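Local coordinates for putative pectin lyase (Geobacillus virus E2, PDB 7CHU), which forms the trimeric tailspike of a deep-sea thermophilic bacteriophage and probably recognises, and perhaps cleaves, polysaccharide on the host surface during cell invasion, at residues T145-T150 with N155-F160; H210-E215 with L253-C258; I223-T228 with H238-Y243. All coordinates share one frame; numbering follows the deposited sequence.

Contact 1. Residues T145-T150 with N155-F160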
loop_
_atom_site.group_PDB
_atom_site.type_symbol
_atom_site.label_atom_id
_atom_site.label_comp_id
_atom_site.label_asym_id
_atom_site.label_seq_id
_atom_site.Cartn_x
_atom_site.Cartn_y
_atom_site.Cartn_z
ATOM N N THR A 145 11.410 -23.429 -7.896
ATOM C CA THR A 145 12.187 -24.053 -6.836
ATOM C C THR A 145 11.188 -24.495 -5.772
ATOM O O THR A 145 10.530 -23.652 -5.151
ATOM C CB THR A 145 13.226 -23.101 -6.247
ATOM O OG1 THR A 145 14.179 -22.747 -7.253
ATOM C CG2 THR A 145 13.955 -23.784 -5.064
ATOM N N CYS A 146 11.054 -25.809 -5.577
ATOM C CA CYS A 146 10.058 -26.337 -4.648
ATOM C C CYS A 146 10.693 -27.347 -3.693
ATOM O O CYS A 146 11.240 -28.367 -4.128
ATOM C CB CYS A 146 8.899 -26.974 -5.414
ATOM S SG CYS A 146 7.549 -27.582 -4.317
ATOM N N ILE A 147 10.607 -27.070 -2.397
ATOM C CA ILE A 147 11.055 -28.004 -1.367
ATOM C C ILE A 147 9.882 -28.918 -1.031
ATOM O O ILE A 147 8.802 -28.437 -0.666
ATOM C CB ILE A 147 11.551 -27.247 -0.127
ATOM C CG1 ILE A 147 12.495 -26.078 -0.503
ATOM C CG2 ILE A 147 12.196 -28.198 0.860
ATOM C CD1 ILE A 147 13.783 -26.454 -1.233
ATOM N N LYS A 148 10.058 -30.224 -1.225
ATOM C CA LYS A 148 9.024 -31.220 -0.973
ATOM C C LYS A 148 9.329 -31.944 0.335
ATOM O O LYS A 148 10.270 -32.738 0.408
ATOM C CB LYS A 148 8.925 -32.218 -2.123
ATOM C CG LYS A 148 8.543 -31.571 -3.457
ATOM C CD LYS A 148 7.061 -31.528 -3.712
ATOM C CE LYS A 148 6.769 -31.112 -5.161
ATOM N NZ LYS A 148 5.301 -30.942 -5.395
ATOM N N SER A 149 8.527 -31.694 1.357
ATOM C CA SER A 149 8.798 -32.255 2.681
ATOM C C SER A 149 8.206 -33.645 2.823
ATOM O O SER A 149 7.078 -33.897 2.391
ATOM C CB SER A 149 8.208 -31.360 3.771
ATOM O OG SER A 149 8.563 -31.828 5.067
ATOM N N THR A 150 8.944 -34.535 3.487
ATOM C CA THR A 150 8.373 -35.773 4.006
ATOM C C THR A 150 8.390 -35.792 5.524
ATOM O O THR A 150 8.216 -36.857 6.125
ATOM C CB THR A 150 9.123 -37.003 3.487
ATOM O OG1 THR A 150 10.415 -37.054 4.106
ATOM C CG2 THR A 150 9.280 -36.958 1.959
ATOM N N ASN A 155 8.118 -31.115 12.987
ATOM C CA ASN A 155 9.213 -30.167 12.852
ATOM C C ASN A 155 9.025 -29.287 11.625
ATOM O O ASN A 155 8.293 -29.644 10.699
ATOM C CB ASN A 155 10.556 -30.893 12.738
ATOM C CG ASN A 155 11.214 -31.130 14.097
ATOM O OD1 ASN A 155 10.790 -30.577 15.112
ATOM N ND2 ASN A 155 12.250 -31.960 14.115
ATOM N N PRO A 156 9.694 -28.137 11.587
ATOM C CA PRO A 156 9.653 -27.299 10.382
ATOM C C PRO A 156 10.590 -27.819 9.303
ATOM O O PRO A 156 11.540 -28.552 9.577
ATOM C CB PRO A 156 10.102 -25.925 10.886
ATOM C CG PRO A 156 10.883 -26.199 12.138
ATOM C CD PRO A 156 10.270 -27.427 12.746
ATOM N N VAL A 157 10.283 -27.445 8.055
ATOM C CA VAL A 157 11.195 -27.719 6.945
ATOM C C VAL A 157 12.427 -26.835 7.070
ATOM O O VAL A 157 13.566 -27.318 7.060
ATOM C CB VAL A 157 10.489 -27.506 5.592
ATOM C CG1 VAL A 157 11.438 -27.807 4.450
ATOM C CG2 VAL A 157 9.285 -28.392 5.470
ATOM N N PHE A 158 12.212 -25.527 7.233
ATOM C CA PHE A 158 13.278 -24.568 7.505
ATOM C C PHE A 158 13.027 -23.969 8.880
ATOM O O PHE A 158 12.008 -23.302 9.082
ATOM C CB PHE A 158 13.309 -23.443 6.463
ATOM C CG PHE A 158 13.751 -23.873 5.104
ATOM C CD1 PHE A 158 14.967 -24.525 4.924
ATOM C CD2 PHE A 158 12.969 -23.590 3.993
ATOM C CE1 PHE A 158 15.382 -24.900 3.656
ATOM C CE2 PHE A 158 13.380 -23.959 2.726
ATOM C CZ PHE A 158 14.579 -24.617 2.552
ATOM N N GLU A 159 13.990 -24.137 9.790
ATOM C CA GLU A 159 13.960 -23.515 11.108
ATOM C C GLU A 159 14.991 -22.389 11.151
ATOM O O GLU A 159 16.201 -22.647 11.071
ATOM C CB GLU A 159 14.240 -24.553 12.210
ATOM C CG GLU A 159 14.031 -23.997 13.630
ATOM C CD GLU A 159 14.522 -24.941 14.766
ATOM O OE1 GLU A 159 15.533 -25.659 14.593
ATOM O OE2 GLU A 159 13.907 -24.946 15.853
ATOM N N PHE A 160 14.516 -21.149 11.307
ATOM C CA PHE A 160 15.358 -19.984 11.563
ATOM C C PHE A 160 15.247 -19.685 13.052
ATOM O O PHE A 160 14.167 -19.333 13.531
ATOM C CB PHE A 160 14.921 -18.746 10.758
ATOM C CG PHE A 160 15.024 -18.879 9.248
ATOM C CD1 PHE A 160 14.040 -19.551 8.531
ATOM C CD2 PHE A 160 16.085 -18.297 8.550
ATOM C CE1 PHE A 160 14.122 -19.656 7.148
ATOM C CE2 PHE A 160 16.178 -18.393 7.172
ATOM C CZ PHE A 160 15.196 -19.091 6.471
#
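Val157 is the first residue of 155-160 to meet strand 145-149, and it touches two of its side chains. The chain turns a corner at Val157 and Phe158, and the side chain of Val157 leaves the backbone toward the strand. Its two methyls divide the work. CG1, anti to the backbone N (chi1 -179°), lies 3.7 Å from Ile147 CG2. CG2 goes to the serine instead, with Val157 CG2 3.5 Å from Ser149 OG. That oxygen accepts the backbone N-H of Ile151, just past the strand, so the valine methyl packs beside an oxygen that already has a partner. Phe158 comes next. Its ring tip reaches back to the strand, and CE2 and CZ of Phe158 are each 4.0 Å from Ile147 CG1. The two side chains cross at about a right angle. Ile147 thus splits its branches, CG2 to the valine and CG1 to the phenylalanine. Ile128 and Ile130 also touch Phe158, and Tyr122 and Val124 touch Ile147, all inside the right-handed beta-helix expected of a pectate lyase-like chain. No hydrogen bond joins the two segments. The contact rests on the packing of buried apolar side chains.

Contact 2. Residues H210-E215 with L253-C258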
loop_
_atom_site.group_PDB
_atom_site.type_symbol
_atom_site.label_atom_id
_atom_site.label_comp_id
_atom_site.label_asym_id
_atom_site.label_seq_id
_atom_site.Cartn_x
_atom_site.Cartn_y
_atom_site.Cartn_z
ATOM N N HIS A 210 1.456 -25.897 11.455
ATOM C CA HIS A 210 1.401 -24.496 11.056
ATOM C C HIS A 210 2.106 -24.325 9.712
ATOM O O HIS A 210 3.078 -25.027 9.413
ATOM C CB HIS A 210 2.085 -23.600 12.093
ATOM C CG HIS A 210 1.502 -23.668 13.472
ATOM N ND1 HIS A 210 0.156 -23.472 13.739
ATOM C CD2 HIS A 210 2.102 -23.846 14.673
ATOM C CE1 HIS A 210 -0.039 -23.547 15.044
ATOM N NE2 HIS A 210 1.126 -23.761 15.632
ATOM N N GLY A 211 1.604 -23.410 8.890
ATOM C CA GLY A 211 2.275 -23.128 7.630
ATOM C C GLY A 211 3.530 -22.337 7.914
ATOM O O GLY A 211 4.640 -22.749 7.574
ATOM N N LEU A 212 3.350 -21.194 8.561
ATOM C CA LEU A 212 4.439 -20.317 8.969
ATOM C C LEU A 212 4.266 -20.081 10.465
ATOM O O LEU A 212 3.227 -19.578 10.900
ATOM C CB LEU A 212 4.400 -19.009 8.168
ATOM C CG LEU A 212 5.316 -17.843 8.516
ATOM C CD1 LEU A 212 6.770 -18.253 8.263
ATOM C CD2 LEU A 212 4.941 -16.615 7.680
ATOM N N TYR A 213 5.234 -20.512 11.256
ATOM C CA TYR A 213 5.215 -20.309 12.701
ATOM C C TYR A 213 6.180 -19.187 13.042
ATOM O O TYR A 213 7.318 -19.162 12.543
ATOM C CB TYR A 213 5.595 -21.592 13.451
ATOM C CG TYR A 213 5.655 -21.401 14.957
ATOM C CD1 TYR A 213 4.486 -21.357 15.722
ATOM C CD2 TYR A 213 6.862 -21.244 15.604
ATOM C CE1 TYR A 213 4.539 -21.165 17.083
ATOM C CE2 TYR A 213 6.924 -21.044 16.979
ATOM C CZ TYR A 213 5.758 -21.011 17.705
ATOM O OH TYR A 213 5.811 -20.812 19.063
ATOM N N ILE A 214 5.727 -18.256 13.872
ATOM C CA ILE A 214 6.446 -17.015 14.143
ATOM C C ILE A 214 6.389 -16.778 15.647
ATOM O O ILE A 214 5.301 -16.678 16.218
ATOM C CB ILE A 214 5.835 -15.819 13.371
ATOM C CG1 ILE A 214 5.994 -16.023 11.855
ATOM C CG2 ILE A 214 6.460 -14.482 13.788
ATOM C CD1 ILE A 214 5.269 -14.939 11.004
ATOM N N GLU A 215 7.551 -16.701 16.295
ATOM C CA GLU A 215 7.615 -16.502 17.739
ATOM C C GLU A 215 8.662 -15.448 18.051
ATOM O O GLU A 215 9.831 -15.622 17.706
ATOM C CB GLU A 215 7.957 -17.802 18.475
ATOM C CG GLU A 215 8.118 -17.572 19.976
ATOM C CD GLU A 215 8.525 -18.847 20.742
ATOM O OE1 GLU A 215 9.187 -18.725 21.795
ATOM O OE2 GLU A 215 8.171 -19.962 20.297
ATOM N N LEU A 253 5.746 -6.969 12.234
ATOM C CA LEU A 253 5.625 -7.900 11.119
ATOM C C LEU A 253 4.740 -7.259 10.052
ATOM O O LEU A 253 3.564 -6.990 10.318
ATOM C CB LEU A 253 4.999 -9.218 11.569
ATOM C CG LEU A 253 5.640 -10.029 12.714
ATOM C CD1 LEU A 253 4.728 -11.183 13.101
ATOM C CD2 LEU A 253 6.961 -10.548 12.267
ATOM N N LEU A 254 5.280 -7.041 8.852
ATOM C CA LEU A 254 4.542 -6.382 7.771
ATOM C C LEU A 254 4.293 -7.382 6.654
ATOM O O LEU A 254 5.225 -7.763 5.939
ATOM C CB LEU A 254 5.299 -5.163 7.246
ATOM C CG LEU A 254 4.936 -3.833 7.931
ATOM C CD1 LEU A 254 5.327 -3.771 9.428
ATOM C CD2 LEU A 254 5.497 -2.611 7.190
ATOM N N PHE A 255 3.040 -7.807 6.510
ATOM C CA PHE A 255 2.616 -8.665 5.413
ATOM C C PHE A 255 2.037 -7.767 4.323
ATOM O O PHE A 255 1.062 -7.052 4.562
ATOM C CB PHE A 255 1.572 -9.685 5.882
ATOM C CG PHE A 255 2.058 -10.627 6.962
ATOM C CD1 PHE A 255 2.129 -10.219 8.283
ATOM C CD2 PHE A 255 2.412 -11.930 6.647
ATOM C CE1 PHE A 255 2.540 -11.098 9.279
ATOM C CE2 PHE A 255 2.847 -12.816 7.630
ATOM C CZ PHE A 255 2.925 -12.396 8.954
ATOM N N ILE A 256 2.662 -7.754 3.149
ATOM C CA ILE A 256 2.292 -6.825 2.094
ATOM C C ILE A 256 1.897 -7.629 0.876
ATOM O O ILE A 256 2.669 -8.470 0.401
ATOM C CB ILE A 256 3.418 -5.843 1.765
ATOM C CG1 ILE A 256 3.764 -4.990 2.994
ATOM C CG2 ILE A 256 2.999 -4.962 0.572
ATOM C CD1 ILE A 256 5.008 -4.090 2.777
ATOM N N ALA A 257 0.682 -7.405 0.389
ATOM C CA ALA A 257 0.220 -8.081 -0.825
ATOM C C ALA A 257 0.333 -9.599 -0.673
ATOM O O ALA A 257 0.763 -10.309 -1.583
ATOM C CB ALA A 257 1.009 -7.590 -2.053
ATOM N N CYS A 258 -0.054 -10.107 0.489
ATOM C CA CYS A 258 0.042 -11.534 0.747
ATOM C C CYS A 258 -1.271 -12.210 0.360
ATOM O O CYS A 258 -2.315 -11.565 0.265
ATOM C CB CYS A 258 0.385 -11.767 2.212
ATOM S SG CYS A 258 2.112 -11.267 2.547
#
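This is an apolar contact across the interior of the beta-helix, between residues of two walls that face each other. Ile214 and Leu212 point inward from strand 212-215, and Leu253 and Phe255 point inward from strand 253-256. The strand segments run nearly antiparallel, at 153°, and their axes come no closer than 11.8 Å. Side chains therefore bridge the gap. Ile214 and Leu253 reach toward each other tip to tip, with Ile214 CG2 3.8 Å from Leu253 CD1. The other branch of Ile214 goes to the aromatic ring. Its chi2 of 174° extends the chain, and Ile214 CD1 ends 4.0 Å from Phe255 CZ. Leu212 adds a looser touch, with its CD2 4.3 Å from Phe255 CE2. Both methyls meet the ring at its edge, near its plane. Phe284 stacks on Phe255, adding a second ring from the neighbouring strand 283-285. On strand 212-215, Tyr213 points the other way, and Tyr213 OH gives a hydrogen bond of 2.8 Å to Glu215 OE2. These two polar ends thus pair away from the interior. Between the two walls no hydrogen bond forms, and the contact rests on van der Waals packing of aliphatic methyls with each other and with a ring edge.

Contact 3. Residues I223-T228 with H238-Y243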
loop_
_atom_site.group_PDB
_atom_site.type_symbol
_atom_site.label_atom_id
_atom_site.label_comp_id
_atom_site.label_asym_id
_atom_site.label_seq_id
_atom_site.Cartn_x
_atom_site.Cartn_y
_atom_site.Cartn_z
ATOM N N ILE A 223 6.595 -9.812 1.804
ATOM C CA ILE A 223 5.920 -9.301 0.618
ATOM C C ILE A 223 5.565 -10.472 -0.285
ATOM O O ILE A 223 6.426 -11.291 -0.597
ATOM C CB ILE A 223 6.813 -8.277 -0.117
ATOM C CG1 ILE A 223 7.227 -7.146 0.829
ATOM C CG2 ILE A 223 6.127 -7.713 -1.383
ATOM C CD1 ILE A 223 8.307 -6.231 0.219
ATOM N N GLY A 224 4.303 -10.549 -0.712
ATOM C CA GLY A 224 3.915 -11.535 -1.712
ATOM C C GLY A 224 3.879 -12.984 -1.246
ATOM O O GLY A 224 3.928 -13.910 -2.083
ATOM N N LEU A 225 3.782 -13.222 0.061
ATOM C CA LEU A 225 3.646 -14.594 0.549
ATOM C C LEU A 225 2.369 -15.231 0.010
ATOM O O LEU A 225 1.300 -14.607 -0.005
ATOM C CB LEU A 225 3.634 -14.621 2.082
ATOM C CG LEU A 225 3.139 -15.905 2.773
ATOM C CD1 LEU A 225 4.118 -17.063 2.581
ATOM C CD2 LEU A 225 2.873 -15.700 4.259
ATOM N N TYR A 226 2.488 -16.481 -0.435
ATOM C CA TYR A 226 1.363 -17.308 -0.876
ATOM C C TYR A 226 1.229 -18.462 0.122
ATOM O O TYR A 226 2.153 -19.266 0.273
ATOM C CB TYR A 226 1.625 -17.816 -2.287
ATOM C CG TYR A 226 0.542 -18.612 -2.959
ATOM C CD1 TYR A 226 -0.795 -18.238 -2.868
ATOM C CD2 TYR A 226 0.867 -19.720 -3.735
ATOM C CE1 TYR A 226 -1.797 -18.960 -3.529
ATOM C CE2 TYR A 226 -0.113 -20.446 -4.394
ATOM C CZ TYR A 226 -1.448 -20.062 -4.290
ATOM O OH TYR A 226 -2.428 -20.792 -4.944
ATOM N N ASN A 227 0.083 -18.552 0.794
ATOM C CA ASN A 227 -0.083 -19.429 1.959
ATOM C C ASN A 227 -1.429 -20.135 1.814
ATOM O O ASN A 227 -2.474 -19.497 1.989
ATOM C CB ASN A 227 0.008 -18.596 3.243
ATOM C CG ASN A 227 -0.027 -19.442 4.514
ATOM O OD1 ASN A 227 -1.011 -20.123 4.778
ATOM N ND2 ASN A 227 1.036 -19.370 5.316
ATOM N N THR A 228 -1.425 -21.416 1.425
ATOM C CA THR A 228 -2.675 -22.149 1.215
ATOM C C THR A 228 -2.588 -23.563 1.781
ATOM O O THR A 228 -1.503 -24.133 1.904
ATOM C CB THR A 228 -3.074 -22.269 -0.277
ATOM O OG1 THR A 228 -2.423 -23.403 -0.870
ATOM C CG2 THR A 228 -2.681 -21.025 -1.050
ATOM N N HIS A 238 -2.538 -23.548 12.209
ATOM C CA HIS A 238 -3.093 -22.472 11.393
ATOM C C HIS A 238 -2.137 -22.075 10.263
ATOM O O HIS A 238 -0.990 -22.528 10.190
ATOM C CB HIS A 238 -3.458 -21.277 12.290
ATOM C CG HIS A 238 -4.385 -21.657 13.416
ATOM N ND1 HIS A 238 -5.741 -21.806 13.237
ATOM C CD2 HIS A 238 -4.145 -21.962 14.718
ATOM C CE1 HIS A 238 -6.307 -22.159 14.379
ATOM N NE2 HIS A 238 -5.359 -22.266 15.297
ATOM N N GLY A 239 -2.650 -21.259 9.334
ATOM C CA GLY A 239 -1.842 -20.862 8.191
ATOM C C GLY A 239 -0.595 -20.102 8.595
ATOM O O GLY A 239 0.519 -20.446 8.191
ATOM N N VAL A 240 -0.767 -19.061 9.405
ATOM C CA VAL A 240 0.326 -18.305 10.021
ATOM C C VAL A 240 -0.002 -18.186 11.501
ATOM O O VAL A 240 -1.102 -17.754 11.853
ATOM C CB VAL A 240 0.484 -16.900 9.412
ATOM C CG1 VAL A 240 1.652 -16.150 10.099
ATOM C CG2 VAL A 240 0.714 -16.984 7.922
ATOM N N TYR A 241 0.914 -18.604 12.362
ATOM C CA TYR A 241 0.715 -18.547 13.808
ATOM C C TYR A 241 1.763 -17.606 14.386
ATOM O O TYR A 241 2.967 -17.867 14.260
ATOM C CB TYR A 241 0.823 -19.944 14.419
ATOM C CG TYR A 241 0.284 -20.072 15.843
ATOM C CD1 TYR A 241 1.055 -19.702 16.958
ATOM C CD2 TYR A 241 -0.984 -20.587 16.077
ATOM C CE1 TYR A 241 0.537 -19.828 18.277
ATOM C CE2 TYR A 241 -1.489 -20.724 17.383
ATOM C CZ TYR A 241 -0.732 -20.338 18.461
ATOM O OH TYR A 241 -1.258 -20.488 19.721
ATOM N N ILE A 242 1.321 -16.510 14.991
ATOM C CA ILE A 242 2.216 -15.481 15.511
ATOM C C ILE A 242 2.093 -15.491 17.032
ATOM O O ILE A 242 1.040 -15.141 17.576
ATOM C CB ILE A 242 1.885 -14.093 14.936
ATOM C CG1 ILE A 242 2.028 -14.122 13.400
ATOM C CG2 ILE A 242 2.797 -13.052 15.585
ATOM C CD1 ILE A 242 1.292 -12.979 12.613
ATOM N N TYR A 243 3.171 -15.890 17.719
ATOM C CA TYR A 243 3.198 -16.069 19.168
ATOM C C TYR A 243 4.123 -15.032 19.808
ATOM O O TYR A 243 5.166 -14.692 19.249
ATOM C CB TYR A 243 3.687 -17.498 19.484
ATOM C CG TYR A 243 3.680 -17.931 20.933
ATOM C CD1 TYR A 243 2.650 -17.558 21.801
ATOM C CD2 TYR A 243 4.680 -18.758 21.421
ATOM C CE1 TYR A 243 2.645 -17.974 23.137
ATOM C CE2 TYR A 243 4.689 -19.185 22.745
ATOM C CZ TYR A 243 3.668 -18.792 23.601
ATOM O OH TYR A 243 3.661 -19.223 24.911
#
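The chi1 of Asn227, -175°, sets its CG anti to the backbone N and carries the amide across to Gly239. In Val240 the same torsion, -180°, puts CG1 anti to the backbone N and leaves CG2 beside that N, where it meets the asparagine. Asn227 ND2 gives a hydrogen bond to Gly239 O at 3.1 Å. The bond is fairly straight at the hydrogen, with an angle of 158°. The carbonyl oxygen lies close to the amide plane of Asn227, but the donor sits above the carbonyl plane of Gly239 and not on a lone pair. Asn227 OD1 faces the glycine as well, 3.6 Å from Gly239 CA. Gly239 has no side chain, and the amide lies against its backbone. Asn227 OD1 also accepts hydrogen bonds from Asn230 and Asn263, so both ends of the buried amide are engaged. Next to this polar pair, Val240 CG2 lies 3.5 Å from Asn227 ND2. Leu225 CD2 makes a looser apolar touch of 4.4 Å with Val240 CG2. Phe260 touches Leu225, Asn227 and Val240. An inward polar side chain that bonds a backbone carbonyl just before a strand is consistent with the right-handed parallel beta-helix, the fold of pectate lyase-like proteins.

How the contacts relate
From the N terminus, contact 1 comes first. It closes a short loop of four residues between strand 145-149 and the bend at 155-160, and it is complete before the others begin. Strand 212-215 then opens contact 2. Before its partner 253-258 arrives, the chain passes through 223-228 and 238-243, so contact 3 is nested inside the loop closed by contact 2. These two contacts touch directly: Ile214 N lies 2.8 Å from Tyr241 O, a probable hydrogen bond between neighbouring parallel strands. Strands 220-228 and 251-256 are likewise neighbours. Contact 1 stands about 15 Å between centres from contact 3. All three join different walls of one beta-helix.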